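Local coordinates for conserved hypothetical protein (Bacteroides thetaiotaomicron, PDB 2FB0) that is of unknown function but belongs to the antibiotic biosynthesis monooxygenase family, with a dimeric alpha/beta-barrel type of fold, and may act as an oxidoreductase, at residues A[28-42]-A[54-68]. Residues are numbered along the deposited sequence; the frame is centred on the assembly and turned at random.
Sequences LTACSLKEEGCIAYD and MICETWQNAEVLAAH. With ACT (acetate ion), chain B.
Glu57 CG lies over one face of the Tyr41 ring, a CH-pi contact 3.8 Å from the centroid, and Ser32 CB covers the opposite face. Running alongside the ring, Glu57 stacks its carboxylate plane 26° from it. The Trp59 indole is likewise sandwiched, with Cys38 SG over one face, 4.3 Å from the six-membered centroid, and Leu65 CD1 over the other. At its edge, Trp59 NE1 donates in the ring plane to the anti lone pair of Glu57 OE1, a nearly straight bond (171°) that helps orient the carboxylate. Trp59 CZ2 in turn sits over the centre of the His68 ring. With CG anti to the backbone N (chi1 168°), His68 brings ND1 to the syn lone pair of Glu35 OE2, 2.6 Å away, an oxygen His73 of helix 72-84 also binds. His68 NE2 and Tyr41 OH both donate to acetate O, with the Glu57 carboxylate close by, consistent with a small polar pocket. Ile39 N and Ala40 N share Thr58 O in a classic beta bulge. Asp42 OD2 meets Ser46 and Arg49 of the second subunit. This hairpin edges the antiparallel sheet, with helices 18-32 and 62-68 on its Tyr41 and Trp59 face, as in the dimeric alpha/beta-barrel family.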
# COMPACT_ATOMS: atom_id res chain seq x y z
N LEU A 28 -8.66 10.84 8.46
CA LEU A 28 -9.41 10.61 7.22
C LEU A 28 -9.78 9.11 7.09
O LEU A 28 -10.86 8.77 6.60
CB LEU A 28 -8.62 11.10 5.99
CG LEU A 28 -9.28 10.96 4.61
CD1 LEU A 28 -10.67 11.62 4.56
CD2 LEU A 28 -8.38 11.48 3.49
N THR A 29 -8.89 8.24 7.54
CA THR A 29 -9.13 6.79 7.55
C THR A 29 -10.36 6.44 8.41
O THR A 29 -11.27 5.78 7.95
CB THR A 29 -7.87 6.01 8.03
OG1 THR A 29 -6.79 6.21 7.10
CG2 THR A 29 -8.16 4.49 8.17
N ALA A 30 -10.39 6.94 9.65
CA ALA A 30 -11.54 6.72 10.53
C ALA A 30 -12.85 7.25 9.94
O ALA A 30 -13.88 6.60 10.03
CB ALA A 30 -11.28 7.32 11.94
N CYS A 31 -12.80 8.43 9.31
CA CYS A 31 -13.98 9.03 8.68
C CYS A 31 -14.48 8.23 7.48
O CYS A 31 -15.68 7.97 7.35
CB CYS A 31 -13.69 10.47 8.22
SG CYS A 31 -13.48 11.65 9.54
N SER A 32 -13.56 7.85 6.60
CA SER A 32 -13.92 7.17 5.36
C SER A 32 -14.50 5.77 5.62
O SER A 32 -15.43 5.36 4.94
CB SER A 32 -12.71 7.09 4.42
OG SER A 32 -12.11 8.37 4.27
N LEU A 33 -13.94 5.06 6.60
CA LEU A 33 -14.45 3.74 7.00
C LEU A 33 -15.92 3.71 7.46
O LEU A 33 -16.55 2.65 7.45
CB LEU A 33 -13.57 3.12 8.08
CG LEU A 33 -12.21 2.58 7.64
CD1 LEU A 33 -11.42 2.18 8.87
CD2 LEU A 33 -12.35 1.41 6.65
N LYS A 34 -16.44 4.87 7.86
CA LYS A 34 -17.85 5.00 8.25
C LYS A 34 -18.75 5.11 7.02
O LYS A 34 -19.96 4.99 7.14
CB LYS A 34 -18.07 6.23 9.14
CG LYS A 34 -17.48 6.12 10.52
CD LYS A 34 -17.66 7.44 11.28
CE LYS A 34 -17.04 7.37 12.67
NZ LYS A 34 -17.20 8.68 13.38
N GLU A 35 -18.15 5.35 5.85
CA GLU A 35 -18.91 5.41 4.61
C GLU A 35 -19.27 3.99 4.15
O GLU A 35 -18.43 3.09 4.14
CB GLU A 35 -18.12 6.15 3.52
CG GLU A 35 -17.85 7.62 3.79
CD GLU A 35 -17.01 8.26 2.70
OE1 GLU A 35 -17.40 8.19 1.52
OE2 GLU A 35 -15.95 8.84 3.01
N GLU A 36 -20.53 3.81 3.76
CA GLU A 36 -21.07 2.49 3.46
C GLU A 36 -20.33 1.83 2.28
O GLU A 36 -20.00 0.64 2.33
CB GLU A 36 -22.58 2.61 3.21
CG GLU A 36 -23.35 1.30 3.11
CD GLU A 36 -23.29 0.46 4.38
OE1 GLU A 36 -23.09 1.03 5.49
OE2 GLU A 36 -23.47 -0.78 4.26
N GLY A 37 -20.04 2.62 1.23
CA GLY A 37 -19.35 2.11 0.05
C GLY A 37 -17.84 1.99 0.19
O GLY A 37 -17.17 1.55 -0.73
N CYS A 38 -17.30 2.36 1.35
CA CYS A 38 -15.89 2.20 1.62
C CYS A 38 -15.66 0.77 2.09
O CYS A 38 -16.08 0.41 3.19
CB CYS A 38 -15.39 3.17 2.68
SG CYS A 38 -13.60 3.04 3.02
N ILE A 39 -14.99 -0.02 1.27
CA ILE A 39 -14.73 -1.42 1.61
C ILE A 39 -13.50 -1.55 2.52
O ILE A 39 -13.52 -2.30 3.52
CB ILE A 39 -14.67 -2.28 0.32
CG1 ILE A 39 -16.09 -2.39 -0.23
CG2 ILE A 39 -14.04 -3.66 0.60
CD1 ILE A 39 -16.20 -2.96 -1.58
N ALA A 40 -12.46 -0.77 2.23
CA ALA A 40 -11.24 -0.76 3.03
C ALA A 40 -10.53 0.59 2.90
O ALA A 40 -10.65 1.27 1.88
CB ALA A 40 -10.30 -1.89 2.59
N TYR A 41 -9.79 0.96 3.94
CA TYR A 41 -9.09 2.22 3.94
C TYR A 41 -8.11 2.17 5.09
O TYR A 41 -8.51 1.90 6.22
CB TYR A 41 -10.10 3.37 4.13
CG TYR A 41 -9.62 4.73 3.68
CD1 TYR A 41 -10.26 5.40 2.64
CD2 TYR A 41 -8.54 5.36 4.31
CE1 TYR A 41 -9.84 6.69 2.23
CE2 TYR A 41 -8.11 6.64 3.91
CZ TYR A 41 -8.76 7.29 2.88
OH TYR A 41 -8.31 8.53 2.48
N ASP A 42 -6.84 2.41 4.81
CA ASP A 42 -5.84 2.47 5.88
C ASP A 42 -4.64 3.31 5.46
O ASP A 42 -4.38 3.47 4.27
CB ASP A 42 -5.39 1.06 6.31
CG ASP A 42 -4.78 1.03 7.72
OD1 ASP A 42 -4.84 2.06 8.44
OD2 ASP A 42 -4.25 -0.04 8.12
N MSE A 54 1.71 5.83 2.47
CA MSE A 54 0.70 5.60 1.45
C MSE A 54 -0.65 5.34 2.06
O MSE A 54 -0.76 4.92 3.21
CB MSE A 54 1.11 4.48 0.48
CG MSE A 54 1.21 3.08 1.09
SE MSE A 54 1.28 1.72 -0.33
CE MSE A 54 -0.55 2.13 -0.99
N ILE A 55 -1.68 5.65 1.29
CA ILE A 55 -3.05 5.38 1.67
C ILE A 55 -3.55 4.32 0.69
O ILE A 55 -3.45 4.50 -0.53
CB ILE A 55 -3.95 6.64 1.63
CG1 ILE A 55 -3.37 7.76 2.51
CG2 ILE A 55 -5.35 6.30 2.15
CD1 ILE A 55 -4.12 9.11 2.38
N CYS A 56 -4.02 3.21 1.24
CA CYS A 56 -4.59 2.13 0.45
C CYS A 56 -6.10 2.12 0.68
O CYS A 56 -6.55 2.13 1.82
CB CYS A 56 -3.99 0.79 0.87
SG CYS A 56 -4.35 -0.53 -0.32
N GLU A 57 -6.87 2.12 -0.40
CA GLU A 57 -8.32 2.21 -0.29
C GLU A 57 -8.97 1.20 -1.20
O GLU A 57 -8.44 0.91 -2.26
CB GLU A 57 -8.81 3.61 -0.69
CG GLU A 57 -7.96 4.72 -0.10
CD GLU A 57 -8.30 6.09 -0.62
OE1 GLU A 57 -9.45 6.33 -1.05
OE2 GLU A 57 -7.40 6.95 -0.57
N THR A 58 -10.13 0.70 -0.79
CA THR A 58 -10.97 -0.07 -1.69
C THR A 58 -12.38 0.50 -1.63
O THR A 58 -12.96 0.65 -0.55
CB THR A 58 -10.99 -1.56 -1.33
OG1 THR A 58 -9.64 -2.01 -1.21
CG2 THR A 58 -11.73 -2.39 -2.40
N TRP A 59 -12.92 0.80 -2.81
CA TRP A 59 -14.24 1.39 -2.95
C TRP A 59 -15.14 0.42 -3.68
O TRP A 59 -14.69 -0.27 -4.60
CB TRP A 59 -14.16 2.75 -3.66
CG TRP A 59 -13.50 3.73 -2.75
CD1 TRP A 59 -12.16 4.04 -2.70
CD2 TRP A 59 -14.12 4.44 -1.68
NE1 TRP A 59 -11.92 4.93 -1.67
CE2 TRP A 59 -13.11 5.18 -1.02
CE3 TRP A 59 -15.43 4.52 -1.20
CZ2 TRP A 59 -13.37 6.01 0.07
CZ3 TRP A 59 -15.70 5.34 -0.11
CH2 TRP A 59 -14.67 6.06 0.51
N GLN A 60 -16.39 0.35 -3.25
CA GLN A 60 -17.34 -0.60 -3.83
C GLN A 60 -17.52 -0.42 -5.32
O GLN A 60 -17.64 -1.40 -6.06
CB GLN A 60 -18.71 -0.51 -3.14
CG GLN A 60 -19.61 -1.69 -3.53
CD GLN A 60 -20.94 -1.68 -2.81
OE1 GLN A 60 -21.03 -1.34 -1.63
NE2 GLN A 60 -21.99 -2.06 -3.54
N ASN A 61 -17.54 0.84 -5.75
CA ASN A 61 -17.69 1.19 -7.15
C ASN A 61 -17.34 2.65 -7.37
O ASN A 61 -17.02 3.39 -6.41
CB ASN A 61 -19.14 0.91 -7.63
CG ASN A 61 -20.18 1.57 -6.76
OD1 ASN A 61 -20.19 2.80 -6.62
ND2 ASN A 61 -21.06 0.77 -6.16
N ALA A 62 -17.39 3.07 -8.63
CA ALA A 62 -17.05 4.43 -9.04
C ALA A 62 -17.95 5.49 -8.43
O ALA A 62 -17.49 6.61 -8.14
CB ALA A 62 -17.05 4.55 -10.58
N GLU A 63 -19.22 5.16 -8.21
CA GLU A 63 -20.15 6.16 -7.69
C GLU A 63 -20.03 6.44 -6.20
O GLU A 63 -20.16 7.60 -5.79
CB GLU A 63 -21.59 5.90 -8.15
CG GLU A 63 -21.80 6.30 -9.64
CD GLU A 63 -21.09 7.63 -10.04
OE1 GLU A 63 -21.54 8.73 -9.61
OE2 GLU A 63 -20.09 7.56 -10.80
N VAL A 64 -19.76 5.43 -5.39
CA VAL A 64 -19.50 5.68 -3.97
C VAL A 64 -18.15 6.41 -3.77
O VAL A 64 -17.99 7.15 -2.80
CB VAL A 64 -19.60 4.41 -3.07
CG1 VAL A 64 -21.06 3.87 -3.04
CG2 VAL A 64 -18.63 3.33 -3.52
N LEU A 65 -17.19 6.18 -4.67
CA LEU A 65 -15.92 6.91 -4.63
C LEU A 65 -16.16 8.40 -4.97
O LEU A 65 -15.65 9.28 -4.27
CB LEU A 65 -14.89 6.29 -5.57
CG LEU A 65 -13.55 7.06 -5.68
CD1 LEU A 65 -12.85 7.23 -4.31
CD2 LEU A 65 -12.63 6.42 -6.69
N ALA A 66 -16.94 8.65 -6.03
CA ALA A 66 -17.30 10.01 -6.43
C ALA A 66 -17.98 10.75 -5.29
O ALA A 66 -17.63 11.89 -5.00
CB ALA A 66 -18.18 10.00 -7.69
N ALA A 67 -18.92 10.08 -4.62
CA ALA A 67 -19.59 10.66 -3.45
C ALA A 67 -18.61 10.93 -2.30
O ALA A 67 -18.70 11.97 -1.65
CB ALA A 67 -20.76 9.77 -2.99
N HIS A 68 -17.69 10.00 -2.04
CA HIS A 68 -16.63 10.20 -1.04
C HIS A 68 -15.86 11.51 -1.28
O HIS A 68 -15.58 12.26 -0.35
CB HIS A 68 -15.67 9.01 -1.07
CG HIS A 68 -14.39 9.22 -0.31
ND1 HIS A 68 -14.34 9.35 1.06
CD2 HIS A 68 -13.10 9.24 -0.74
CE1 HIS A 68 -13.08 9.47 1.44
NE2 HIS A 68 -12.30 9.40 0.37
C ACT B . -8.98 9.51 -0.93
O ACT B . -9.56 9.52 0.18
OXT ACT B . -9.68 9.24 -1.95
CH3 ACT B . -7.53 9.81 -1.07
O HOH W 1 -19.20 7.08 -0.32
O HOH W 2 -19.87 -1.92 0.78